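Local coordinates for protein D-3-phosphoglycerate dehydrogenase (PDB 2EKL) that probably oxidises 3-phosphoglycerate as an NAD-dependent phosphoglycerate dehydrogenase of the D-isomer specific 2-hydroxyacid dehydrogenase family, at residues A[188-193]-A[216-221]; A[7-12]-A[41-46]; A[75-80]-A[98-103]; A[112-117]-A[162-167]. One frame throughout, in Å; residues are numbered along the deposited sequence.

Interaction 1 of 4, residues A[188-193]-A[216-221]; sequences VSLEEL and YPQFEL
Leu190 meets Gln218, and one residue further along its helix Glu191 meets Leu221. Both pairs touch through carbon atoms, and no hydrogen bond joins the two segments. Leu190 extends with CG anti to the backbone N (chi1 -178°), which carries its CD2 methyl across to the chain of Gln218. There CD2 lies 4.3 Å from Gln218 CG. The amide of Gln218 is used elsewhere. Its chain bends at chi2 (68°). Leu190 meets the CG methylene, while OE1 accepts from the backbone N of Asp215.

The second pair is also aliphatic. Leu221 directs its CB toward the other helix, and its CD1 comes within 4.2 Å of Glu191 CG. Glu191 is exposed and offers the CG methylene of its extended chain to the leucine. The facing helix starts at an N-cap serine: Glu192 N donates to Ser189 OG at 3.1 Å, with an N-H...O angle of 161°.

This is a thin surface contact between two helices of the Rossmann-type NAD domain. Leu221 also packs on Leu194 and Lys195, further along helix 190-196. Helix 216-221 also packs on helix 239-247 through Phe219, whose ring lies nearly parallel to that of Tyr245. Leu190 and Leu193 rest on Tyr171 of strand 167-171.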
loop_
_atom_site.group_PDB
_atom_site.type_symbol
_atom_site.label_atom_id
_atom_site.label_comp_id
_atom_site.label_asym_id
_atom_site.label_seq_id
_atom_site.Cartn_x
_atom_site.Cartn_y
_atom_site.Cartn_z
ATOM N N VAL A 188 -9.681 -18.268 15.013
ATOM C CA VAL A 188 -9.188 -19.641 14.970
ATOM C C VAL A 188 -7.941 -19.791 15.833
ATOM O O VAL A 188 -7.441 -18.816 16.391
ATOM C CB VAL A 188 -8.826 -20.057 13.523
ATOM C CG1 VAL A 188 -10.052 -19.966 12.626
ATOM C CG2 VAL A 188 -7.713 -19.160 12.986
ATOM N N SER A 189 -7.445 -21.019 15.944
ATOM C CA SER A 189 -6.234 -21.283 16.713
ATOM C C SER A 189 -5.057 -20.778 15.892
ATOM O O SER A 189 -5.173 -20.597 14.680
ATOM C CB SER A 189 -6.062 -22.781 16.946
ATOM O OG SER A 189 -5.932 -23.469 15.713
ATOM N N LEU A 190 -3.922 -20.559 16.542
ATOM C CA LEU A 190 -2.747 -20.091 15.820
ATOM C C LEU A 190 -2.348 -21.138 14.786
ATOM O O LEU A 190 -1.913 -20.805 13.682
ATOM C CB LEU A 190 -1.590 -19.834 16.786
ATOM C CG LEU A 190 -0.307 -19.300 16.139
ATOM C CD1 LEU A 190 -0.609 -18.026 15.359
ATOM C CD2 LEU A 190 0.734 -19.036 17.209
ATOM N N GLU A 191 -2.511 -22.410 15.142
ATOM C CA GLU A 191 -2.173 -23.502 14.238
ATOM C C GLU A 191 -2.988 -23.431 12.950
ATOM O O GLU A 191 -2.436 -23.543 11.857
ATOM C CB GLU A 191 -2.418 -24.856 14.916
ATOM C CG GLU A 191 -1.982 -26.060 14.082
ATOM C CD GLU A 191 -2.358 -27.384 14.725
ATOM O OE1 GLU A 191 -2.158 -27.525 15.948
ATOM O OE2 GLU A 191 -2.844 -28.284 14.007
ATOM N N GLU A 192 -4.298 -23.243 13.080
ATOM C CA GLU A 192 -5.159 -23.176 11.908
ATOM C C GLU A 192 -4.827 -21.949 11.070
ATOM O O GLU A 192 -4.795 -22.020 9.841
ATOM C CB GLU A 192 -6.637 -23.139 12.312
ATOM C CG GLU A 192 -7.579 -23.386 11.136
ATOM C CD GLU A 192 -9.046 -23.400 11.528
ATOM O OE1 GLU A 192 -9.400 -24.088 12.509
ATOM O OE2 GLU A 192 -9.849 -22.729 10.845
ATOM N N LEU A 193 -4.587 -20.825 11.739
ATOM C CA LEU A 193 -4.246 -19.589 11.047
ATOM C C LEU A 193 -2.975 -19.794 10.231
ATOM O O LEU A 193 -2.933 -19.480 9.041
ATOM C CB LEU A 193 -4.040 -18.448 12.052
ATOM C CG LEU A 193 -3.747 -17.051 11.478
ATOM C CD1 LEU A 193 -4.221 -15.989 12.455
ATOM C CD2 LEU A 193 -2.253 -16.891 11.192
ATOM N N TYR A 216 10.387 -21.346 15.197
ATOM C CA TYR A 216 10.556 -22.449 14.260
ATOM C C TYR A 216 9.332 -23.310 13.963
ATOM O O TYR A 216 9.035 -23.577 12.801
ATOM C CB TYR A 216 11.730 -23.334 14.687
ATOM C CG TYR A 216 13.037 -22.873 14.087
ATOM C CD1 TYR A 216 13.369 -23.209 12.775
ATOM C CD2 TYR A 216 13.911 -22.051 14.800
ATOM C CE1 TYR A 216 14.533 -22.739 12.183
ATOM C CE2 TYR A 216 15.082 -21.576 14.217
ATOM C CZ TYR A 216 15.386 -21.922 12.909
ATOM O OH TYR A 216 16.531 -21.446 12.317
ATOM N N PRO A 217 8.610 -23.766 15.000
ATOM C CA PRO A 217 7.428 -24.598 14.745
ATOM C C PRO A 217 6.380 -23.877 13.899
ATOM O O PRO A 217 5.755 -24.476 13.021
ATOM C CB PRO A 217 6.917 -24.915 16.147
ATOM C CG PRO A 217 8.169 -24.875 16.983
ATOM C CD PRO A 217 8.861 -23.643 16.445
ATOM N N GLN A 218 6.195 -22.590 14.172
ATOM C CA GLN A 218 5.223 -21.781 13.447
ATOM C C GLN A 218 5.638 -21.599 11.989
ATOM O O GLN A 218 4.804 -21.675 11.090
ATOM C CB GLN A 218 5.059 -20.413 14.120
ATOM C CG GLN A 218 4.428 -20.452 15.518
ATOM C CD GLN A 218 5.317 -21.115 16.560
ATOM O OE1 GLN A 218 6.502 -20.801 16.673
ATOM N NE2 GLN A 218 4.742 -22.023 17.338
ATOM N N PHE A 219 6.923 -21.354 11.755
ATOM C CA PHE A 219 7.418 -21.191 10.390
ATOM C C PHE A 219 7.205 -22.482 9.599
ATOM O O PHE A 219 6.882 -22.450 8.414
ATOM C CB PHE A 219 8.912 -20.842 10.396
ATOM C CG PHE A 219 9.194 -19.368 10.499
ATOM C CD1 PHE A 219 8.944 -18.520 9.422
ATOM C CD2 PHE A 219 9.698 -18.824 11.675
ATOM C CE1 PHE A 219 9.191 -17.153 9.514
ATOM C CE2 PHE A 219 9.949 -17.452 11.781
ATOM C CZ PHE A 219 9.694 -16.617 10.697
ATOM N N GLU A 220 7.389 -23.619 10.261
ATOM C CA GLU A 220 7.219 -24.904 9.594
ATOM C C GLU A 220 5.759 -25.137 9.202
ATOM O O GLU A 220 5.473 -25.729 8.161
ATOM C CB GLU A 220 7.706 -26.033 10.510
ATOM C CG GLU A 220 7.883 -27.380 9.822
ATOM C CD GLU A 220 8.830 -27.316 8.632
ATOM O OE1 GLU A 220 9.906 -26.693 8.752
ATOM O OE2 GLU A 220 8.501 -27.895 7.576
ATOM N N LEU A 221 4.839 -24.662 10.035
ATOM C CA LEU A 221 3.410 -24.819 9.783
ATOM C C LEU A 221 2.901 -23.943 8.642
ATOM O O LEU A 221 1.883 -24.246 8.026
ATOM C CB LEU A 221 2.612 -24.482 11.046
ATOM C CG LEU A 221 2.499 -25.538 12.148
ATOM C CD1 LEU A 221 2.031 -24.882 13.442
ATOM C CD2 LEU A 221 1.528 -26.629 11.708
#

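Interaction 2 of 4, residues A[7-12]-A[41-46]; sequences KALITD and LNIIGN
Lys7 runs past the backbone carbonyl of Asn46. Its CB is 3.7 Å from Asn46 O. CG, turned beside its own backbone N (chi1 -59°), stays near the same oxygen, and CD follows at 3.8 Å. The chain then bends at chi3 (-79°). At CE the model brings carbon and carbonyl oxygen too close, so this end of the side chain is doubtful in detail. NZ is placed 3.4 Å from Asn46 CB. It is also near Asn46 O, but at a poor angle, and no hydrogen bond is formed.

An alanine here is likely to leave the carbonyl of Asn46 without the aliphatic chain that runs past it.

The fold is the five-stranded parallel sheet of the substrate-binding domain, flavodoxin-like as in other members of this family. Helix 37-43 belongs to the beta-alpha-beta crossover that leads from strand 28-31 to strand 49-52. Strand 7-10 lies between those two strands in the sheet, so the crossover passes over it. Lys7 is tied to the neighbouring strand region as well, its backbone N donating to Asp48 OD2.

Two residues on, Leu9 also turns its CB toward the crossover. Its CD2 meets the CD1 methyls of two successive isoleucines, 4.3 Å from that of Ile43 and 4.4 Å from that of Ile44. Asn46 N donates to Ile43 O at 3.0 Å.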
loop_
_atom_site.group_PDB
_atom_site.type_symbol
_atom_site.label_atom_id
_atom_site.label_comp_id
_atom_site.label_asym_id
_atom_site.label_seq_id
_atom_site.Cartn_x
_atom_site.Cartn_y
_atom_site.Cartn_z
ATOM N N LYS A 7 5.102 22.475 40.014
ATOM C CA LYS A 7 6.230 22.608 39.094
ATOM C C LYS A 7 6.328 21.420 38.131
ATOM O O LYS A 7 6.290 20.262 38.527
ATOM C CB LYS A 7 7.512 22.712 39.918
ATOM C CG LYS A 7 7.492 23.902 40.878
ATOM C CD LYS A 7 8.898 24.320 41.309
ATOM C CE LYS A 7 9.479 23.416 42.400
ATOM N NZ LYS A 7 10.867 23.791 42.663
ATOM N N ALA A 8 6.483 21.705 36.842
ATOM C CA ALA A 8 6.611 20.654 35.837
ATOM C C ALA A 8 7.934 20.755 35.087
ATOM O O ALA A 8 8.364 21.846 34.715
ATOM C CB ALA A 8 5.450 20.730 34.849
ATOM N N LEU A 9 8.572 19.610 34.869
ATOM C CA LEU A 9 9.833 19.558 34.141
ATOM C C LEU A 9 9.636 18.792 32.841
ATOM O O LEU A 9 9.170 17.655 32.846
ATOM C CB LEU A 9 10.913 18.863 34.979
ATOM C CG LEU A 9 12.270 18.657 34.289
ATOM C CD1 LEU A 9 12.951 20.000 34.060
ATOM C CD2 LEU A 9 13.147 17.762 35.147
ATOM N N ILE A 10 9.965 19.431 31.724
ATOM C CA ILE A 10 9.851 18.795 30.418
ATOM C C ILE A 10 11.297 18.557 30.000
ATOM O O ILE A 10 12.069 19.499 29.827
ATOM C CB ILE A 10 9.122 19.705 29.420
ATOM C CG1 ILE A 10 7.721 20.024 29.961
ATOM C CG2 ILE A 10 9.013 19.014 28.066
ATOM C CD1 ILE A 10 6.887 20.912 29.064
ATOM N N THR A 11 11.649 17.287 29.843
ATOM C CA THR A 11 13.021 16.904 29.542
ATOM C C THR A 11 13.388 16.663 28.087
ATOM O O THR A 11 14.571 16.530 27.765
ATOM C CB THR A 11 13.380 15.641 30.330
ATOM O OG1 THR A 11 12.595 14.543 29.847
ATOM C CG2 THR A 11 13.077 15.844 31.816
ATOM N N ASP A 12 12.389 16.598 27.216
ATOM C CA ASP A 12 12.639 16.355 25.800
ATOM C C ASP A 12 11.879 17.330 24.916
ATOM O O ASP A 12 10.890 17.928 25.340
ATOM C CB ASP A 12 12.224 14.930 25.427
ATOM C CG ASP A 12 13.022 13.875 26.163
ATOM O OD1 ASP A 12 14.264 13.882 26.049
ATOM O OD2 ASP A 12 12.405 13.036 26.851
ATOM N N LEU A 41 18.911 13.998 37.612
ATOM C CA LEU A 41 18.908 13.435 38.955
ATOM C C LEU A 41 19.117 14.514 40.011
ATOM O O LEU A 41 18.599 14.412 41.121
ATOM C CB LEU A 41 20.007 12.381 39.088
ATOM C CG LEU A 41 19.795 11.061 38.347
ATOM C CD1 LEU A 41 21.067 10.230 38.411
ATOM C CD2 LEU A 41 18.627 10.307 38.965
ATOM N N ASN A 42 19.873 15.548 39.663
ATOM C CA ASN A 42 20.149 16.623 40.606
ATOM C C ASN A 42 18.947 17.518 40.889
ATOM O O ASN A 42 18.842 18.088 41.976
ATOM C CB ASN A 42 21.306 17.497 40.105
ATOM C CG ASN A 42 22.622 16.744 40.035
ATOM O OD1 ASN A 42 23.010 16.059 40.982
ATOM N ND2 ASN A 42 23.321 16.878 38.914
ATOM N N ILE A 43 18.033 17.635 39.930
ATOM C CA ILE A 43 16.882 18.515 40.113
ATOM C C ILE A 43 15.492 17.886 40.097
ATOM O O ILE A 43 14.513 18.564 40.406
ATOM C CB ILE A 43 16.883 19.638 39.055
ATOM C CG1 ILE A 43 16.615 19.050 37.666
ATOM C CG2 ILE A 43 18.222 20.364 39.070
ATOM C CD1 ILE A 43 16.429 20.100 36.584
ATOM N N ILE A 44 15.392 16.609 39.747
ATOM C CA ILE A 44 14.079 15.969 39.680
ATOM C C ILE A 44 13.278 16.072 40.980
ATOM O O ILE A 44 12.046 16.097 40.962
ATOM C CB ILE A 44 14.196 14.481 39.270
ATOM C CG1 ILE A 44 12.799 13.891 39.057
ATOM C CG2 ILE A 44 14.953 13.694 40.332
ATOM C CD1 ILE A 44 11.972 14.629 38.016
ATOM N N GLY A 45 13.981 16.149 42.104
ATOM C CA GLY A 45 13.307 16.236 43.386
ATOM C C GLY A 45 12.470 17.484 43.597
ATOM O O GLY A 45 11.691 17.549 44.546
ATOM N N ASN A 46 12.611 18.473 42.719
ATOM C CA ASN A 46 11.860 19.713 42.861
ATOM C C ASN A 46 10.563 19.751 42.062
ATOM O O ASN A 46 9.863 20.762 42.078
ATOM C CB ASN A 46 12.708 20.910 42.420
ATOM C CG ASN A 46 14.114 20.877 42.982
ATOM O OD1 ASN A 46 14.318 20.618 44.166
ATOM N ND2 ASN A 46 15.093 21.159 42.130
#

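Interaction 3 of 4, residues A[75-80]-A[98-103]; sequences AGIGLD and PGASTD. With NAD (nicotinamide-adenine-dinucleotide), chain B.
A water joins the two segments by their backbones. It donates to Ile77 O and accepts from Gly99 N, each at 2.9 Å. Beside this bridge, the side chain of Ile77 makes the direct contact. Its CG2 packs on Ala100 CB at 4.3 Å. Its other branch, with CG1 between the backbone N and the carbonyl carbon (chi1 62°), takes CD1 to 3.7 Å from Ser101 OG.

Both side chains reach the nicotinamide ring of NAD. Ile77 CD1 is 3.5 Å from NAD C5N, and Ser101 OG is 3.2 Å from the same carbon. C4N is the next nearest ring atom for each. Ser101 sits in a type I turn from Gly99 to Thr102, just before helix 102-118. Thr102 OG1 holds this turn by donating to Gly99 O at 3.0 Å, from the same face of the carbonyl plane as Thr102 N. Ala286, another NAD-binding residue, touches both Ile77 and Ser101.

In NAD-dependent dehydrogenases, hydride is exchanged at C4 of the nicotinamide. A methyl and a hydroxyl packed against C4N and C5N are therefore consistent with holding the reactive end of the cofactor in place.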
loop_
_atom_site.group_PDB
_atom_site.type_symbol
_atom_site.label_atom_id
_atom_site.label_comp_id
_atom_site.label_asym_id
_atom_site.label_seq_id
_atom_site.Cartn_x
_atom_site.Cartn_y
_atom_site.Cartn_z
ATOM N N ALA A 75 4.887 11.636 26.316
ATOM C CA ALA A 75 4.289 12.124 25.081
ATOM C C ALA A 75 4.593 11.111 23.984
ATOM O O ALA A 75 5.418 11.358 23.104
ATOM C CB ALA A 75 4.862 13.494 24.720
ATOM N N GLY A 76 3.929 9.963 24.065
ATOM C CA GLY A 76 4.128 8.902 23.094
ATOM C C GLY A 76 3.024 7.863 23.174
ATOM O O GLY A 76 2.100 7.989 23.976
ATOM N N ILE A 77 3.126 6.823 22.354
ATOM C CA ILE A 77 2.116 5.778 22.319
ATOM C C ILE A 77 2.468 4.578 23.193
ATOM O O ILE A 77 1.705 3.618 23.271
ATOM C CB ILE A 77 1.895 5.295 20.872
ATOM C CG1 ILE A 77 3.192 4.694 20.323
ATOM C CG2 ILE A 77 1.443 6.464 20.002
ATOM C CD1 ILE A 77 3.097 4.214 18.894
ATOM N N GLY A 78 3.624 4.642 23.850
ATOM C CA GLY A 78 4.054 3.549 24.707
ATOM C C GLY A 78 4.692 4.033 25.995
ATOM O O GLY A 78 4.765 5.235 26.239
ATOM N N LEU A 79 5.167 3.101 26.817
ATOM C CA LEU A 79 5.788 3.450 28.093
ATOM C C LEU A 79 7.046 2.632 28.367
ATOM O O LEU A 79 7.390 2.384 29.522
ATOM C CB LEU A 79 4.791 3.222 29.234
ATOM C CG LEU A 79 3.464 3.984 29.190
ATOM C CD1 LEU A 79 2.564 3.495 30.312
ATOM C CD2 LEU A 79 3.717 5.479 29.320
ATOM N N ASP A 80 7.740 2.230 27.308
ATOM C CA ASP A 80 8.946 1.420 27.452
ATOM C C ASP A 80 10.117 2.118 28.142
ATOM O O ASP A 80 11.061 1.459 28.577
ATOM C CB ASP A 80 9.403 0.907 26.083
ATOM C CG ASP A 80 8.361 0.035 25.410
ATOM O OD1 ASP A 80 7.824 -0.877 26.075
ATOM O OD2 ASP A 80 8.083 0.254 24.212
ATOM N N PRO A 98 -2.276 6.263 24.590
ATOM C CA PRO A 98 -2.567 4.923 24.067
ATOM C C PRO A 98 -3.569 4.912 22.910
ATOM O O PRO A 98 -4.627 5.537 22.982
ATOM C CB PRO A 98 -3.084 4.180 25.300
ATOM C CG PRO A 98 -3.737 5.267 26.096
ATOM C CD PRO A 98 -2.741 6.398 25.981
ATOM N N GLY A 99 -3.218 4.194 21.845
ATOM C CA GLY A 99 -4.083 4.093 20.681
ATOM C C GLY A 99 -4.083 5.304 19.759
ATOM O O GLY A 99 -4.766 5.307 18.740
ATOM N N ALA A 100 -3.301 6.323 20.103
ATOM C CA ALA A 100 -3.238 7.554 19.319
ATOM C C ALA A 100 -2.828 7.421 17.849
ATOM O O ALA A 100 -3.166 8.281 17.034
ATOM C CB ALA A 100 -2.313 8.544 20.006
ATOM N N SER A 101 -2.115 6.357 17.500
ATOM C CA SER A 101 -1.659 6.203 16.122
ATOM C C SER A 101 -2.285 5.043 15.354
ATOM O O SER A 101 -1.844 4.723 14.248
ATOM C CB SER A 101 -0.139 6.040 16.102
ATOM O OG SER A 101 0.243 4.773 16.608
ATOM N N THR A 102 -3.317 4.430 15.923
ATOM C CA THR A 102 -3.968 3.282 15.295
ATOM C C THR A 102 -4.145 3.330 13.777
ATOM O O THR A 102 -3.603 2.483 13.068
ATOM C CB THR A 102 -5.349 3.004 15.935
ATOM O OG1 THR A 102 -5.182 2.743 17.335
ATOM C CG2 THR A 102 -6.008 1.794 15.279
ATOM N N ASP A 103 -4.890 4.309 13.267
ATOM C CA ASP A 103 -5.125 4.364 11.822
ATOM C C ASP A 103 -3.862 4.527 10.985
ATOM O O ASP A 103 -3.778 4.000 9.874
ATOM C CB ASP A 103 -6.133 5.467 11.466
ATOM C CG ASP A 103 -7.547 5.146 11.938
ATOM O OD1 ASP A 103 -7.905 3.947 12.014
ATOM O OD2 ASP A 103 -8.309 6.096 12.219
HETATM P PA NAD B . -3.711 -3.737 21.332
HETATM O O1A NAD B . -4.978 -3.065 20.995
HETATM O O2A NAD B . -3.360 -3.823 22.808
HETATM O O5B NAD B . -3.769 -5.194 20.666
HETATM C C5B NAD B . -2.691 -6.095 20.864
HETATM C C4B NAD B . -3.395 -7.579 20.749
HETATM O O4B NAD B . -2.407 -8.601 20.536
HETATM C C3B NAD B . -4.295 -7.854 22.000
HETATM O O3B NAD B . -5.623 -8.216 21.626
HETATM C C2B NAD B . -3.480 -8.913 22.753
HETATM O O2B NAD B . -4.169 -9.776 23.626
HETATM C C1B NAD B . -2.811 -9.540 21.586
HETATM N N9A NAD B . -1.670 -10.438 21.953
HETATM C C8A NAD B . -0.654 -10.280 22.884
HETATM N N7A NAD B . 0.154 -11.366 22.863
HETATM C C5A NAD B . -0.322 -12.223 21.930
HETATM C C6A NAD B . 0.072 -13.526 21.430
HETATM N N6A NAD B . 1.136 -14.149 21.912
HETATM N N1A NAD B . -0.696 -14.161 20.397
HETATM C C2A NAD B . -1.858 -13.539 19.835
HETATM N N3A NAD B . -2.247 -12.268 20.321
HETATM C C4A NAD B . -1.489 -11.636 21.343
HETATM O O3 NAD B . -2.487 -2.961 20.628
HETATM P PN NAD B . -2.438 -2.144 19.237
HETATM O O1N NAD B . -3.353 -2.759 18.263
HETATM O O2N NAD B . -2.743 -0.735 19.622
HETATM O O5D NAD B . -0.900 -2.314 18.940
HETATM C C5D NAD B . -0.429 -3.517 18.370
HETATM C C4D NAD B . 1.075 -3.497 18.194
HETATM O O4D NAD B . 1.488 -2.501 17.277
HETATM C C3D NAD B . 1.918 -3.228 19.474
HETATM O O3D NAD B . 3.063 -4.094 19.529
HETATM C C2D NAD B . 2.242 -1.781 19.376
HETATM O O2D NAD B . 3.262 -1.387 20.273
HETATM C C1D NAD B . 2.504 -1.731 17.896
HETATM N N1N NAD B . 2.501 -0.397 17.231
HETATM C C2N NAD B . 3.557 -0.105 16.312
HETATM C C3N NAD B . 3.574 1.165 15.663
HETATM C C7N NAD B . 4.662 1.473 14.705
HETATM O O7N NAD B . 5.097 2.744 14.664
HETATM N N7N NAD B . 5.225 0.584 13.900
HETATM C C4N NAD B . 2.486 2.130 15.978
HETATM C C5N NAD B . 1.420 1.819 16.914
HETATM C C6N NAD B . 1.437 0.534 17.544
HETATM O O HOH W 1 -0.598 3.070 21.632
#

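Interaction 4 of 4, residues A[112-117]-A[162-167]; sequences LMIAAA and NAMGMK
The Schellman motif that ends helix 152-163 of the Rossmann-type NAD domain sets Met164 and Met166 against Met113 and Ile114 of helix 102-118. Gly165, with positive phi, is the C' residue of the motif. Its N donates to Asn162 O at 2.9 Å, and Met166 N bonds back to Ala161 O. A side chain at the backbone angles of Gly165 would collide with the carbonyl O of Met164, so glycine fits this position. The tight turn places a methionine on each side of it in sequence, and both direct CB toward helix 102-118.

The contact is buried, apolar and made by side-chain ends. Met113 leaves its helix with CG anti to the backbone N (chi1 175°), stays extended through chi2, and bends at chi3. It meets Met164 tip to tip, the two CE methyls 3.9 Å apart. Met113 also packs on Leu140 and on Ile145 of strand 144-148.

The second subunit adds to the packing: its Ile160 lies on Met164, and its Glu107 on Ile114. Within the chain, Ile114 crosses Met164 at a slant, CD1 being 4.1 Å from Met164 CE. Met166 comes to Met113 through sulfur, with its SD 4.2 Å from Met113 CE.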
loop_
_atom_site.group_PDB
_atom_site.type_symbol
_atom_site.label_atom_id
_atom_site.label_comp_id
_atom_site.label_asym_id
_atom_site.label_seq_id
_atom_site.Cartn_x
_atom_site.Cartn_y
_atom_site.Cartn_z
ATOM N N LEU A 112 2.550 -1.904 3.406
ATOM C CA LEU A 112 3.662 -2.857 3.418
ATOM C C LEU A 112 3.251 -4.186 2.786
ATOM O O LEU A 112 4.012 -4.782 2.014
ATOM C CB LEU A 112 4.149 -3.090 4.857
ATOM C CG LEU A 112 5.005 -1.974 5.467
ATOM C CD1 LEU A 112 5.245 -2.236 6.952
ATOM C CD2 LEU A 112 6.333 -1.901 4.718
ATOM N N MET A 113 2.045 -4.646 3.096
ATOM C CA MET A 113 1.554 -5.904 2.537
ATOM C C MET A 113 1.541 -5.852 1.007
ATOM O O MET A 113 2.010 -6.774 0.337
ATOM C CB MET A 113 0.144 -6.199 3.057
ATOM C CG MET A 113 -0.491 -7.439 2.435
ATOM S SD MET A 113 -2.143 -7.790 3.095
ATOM C CE MET A 113 -3.094 -6.453 2.378
ATOM N N ILE A 114 1.009 -4.767 0.457
ATOM C CA ILE A 114 0.936 -4.625 -0.992
ATOM C C ILE A 114 2.322 -4.415 -1.595
ATOM O O ILE A 114 2.637 -4.985 -2.636
ATOM C CB ILE A 114 0.012 -3.452 -1.384
ATOM C CG1 ILE A 114 -1.410 -3.739 -0.886
ATOM C CG2 ILE A 114 -0.002 -3.275 -2.898
ATOM C CD1 ILE A 114 -2.354 -2.543 -0.977
ATOM N N ALA A 115 3.150 -3.609 -0.940
ATOM C CA ALA A 115 4.500 -3.358 -1.449
ATOM C C ALA A 115 5.285 -4.664 -1.517
ATOM O O ALA A 115 6.027 -4.901 -2.472
ATOM C CB ALA A 115 5.224 -2.352 -0.563
ATOM N N ALA A 116 5.106 -5.515 -0.512
ATOM C CA ALA A 116 5.798 -6.807 -0.463
ATOM C C ALA A 116 5.277 -7.753 -1.543
ATOM O O ALA A 116 6.049 -8.414 -2.241
ATOM C CB ALA A 116 5.612 -7.444 0.912
ATOM N N ALA A 117 3.958 -7.825 -1.663
ATOM C CA ALA A 117 3.327 -8.690 -2.645
ATOM C C ALA A 117 3.668 -8.295 -4.077
ATOM O O ALA A 117 3.782 -9.154 -4.953
ATOM C CB ALA A 117 1.809 -8.663 -2.452
ATOM N N ASN A 162 -10.645 -7.601 4.361
ATOM C CA ASN A 162 -11.906 -8.210 3.955
ATOM C C ASN A 162 -12.476 -7.447 2.760
ATOM O O ASN A 162 -12.983 -8.043 1.806
ATOM C CB ASN A 162 -12.907 -8.198 5.115
ATOM C CG ASN A 162 -14.283 -8.688 4.704
ATOM O OD1 ASN A 162 -15.215 -7.896 4.527
ATOM N ND2 ASN A 162 -14.416 -9.998 4.532
ATOM N N ALA A 163 -12.377 -6.119 2.805
ATOM C CA ALA A 163 -12.880 -5.289 1.722
ATOM C C ALA A 163 -12.065 -5.511 0.448
ATOM O O ALA A 163 -12.557 -5.290 -0.659
ATOM C CB ALA A 163 -12.849 -3.812 2.133
ATOM N N MET A 164 -10.819 -5.953 0.614
ATOM C CA MET A 164 -9.945 -6.232 -0.518
ATOM C C MET A 164 -10.252 -7.624 -1.078
ATOM O O MET A 164 -9.562 -8.113 -1.968
ATOM C CB MET A 164 -8.475 -6.158 -0.084
ATOM C CG MET A 164 -8.031 -4.757 0.333
ATOM S SD MET A 164 -6.326 -4.733 0.960
ATOM C CE MET A 164 -5.414 -5.227 -0.491
ATOM N N GLY A 165 -11.291 -8.260 -0.542
ATOM C CA GLY A 165 -11.664 -9.580 -1.025
ATOM C C GLY A 165 -10.864 -10.736 -0.452
ATOM O O GLY A 165 -10.891 -11.844 -0.996
ATOM N N MET A 166 -10.147 -10.490 0.639
ATOM C CA MET A 166 -9.367 -11.541 1.278
ATOM C C MET A 166 -10.210 -12.219 2.353
ATOM O O MET A 166 -11.114 -11.606 2.931
ATOM C CB MET A 166 -8.102 -10.963 1.927
ATOM C CG MET A 166 -7.213 -10.171 0.983
ATOM S SD MET A 166 -5.630 -9.715 1.747
ATOM C CE MET A 166 -4.763 -11.283 1.571
ATOM N N LYS A 167 -9.930 -13.493 2.603
ATOM C CA LYS A 167 -10.593 -14.199 3.678
ATOM C C LYS A 167 -9.816 -13.953 4.905
ATOM O O LYS A 167 -8.619 -14.178 4.958
ATOM C CB LYS A 167 -10.588 -15.699 3.402
ATOM C CG LYS A 167 -11.386 -16.003 2.144
ATOM C CD LYS A 167 -11.788 -17.462 1.888
ATOM C CE LYS A 167 -12.369 -17.568 0.464
ATOM N NZ LYS A 167 -12.805 -18.931 0.167
#

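Overall arrangement
From the N terminus, interaction 2 comes first. It closes a 28-residue loop in the five-stranded sheet domain, joining strand 7-10 to the 41-46 segment that begins in helix 37-43. Interaction 3 follows and closes 17 residues at the cofactor cleft. Its second segment leads into helix 102-118, which interaction 4 uses further along. Interaction 4 closes 44 residues, reaching the end of helix 152-163 in the NAD domain. Interaction 1 comes last, closing 22 residues between two surface helices of that domain. The four loops lie in series, and none nests or crosses. Interaction 2 is across the chain's centre from interactions 1 and 4, while interaction 3 is near it.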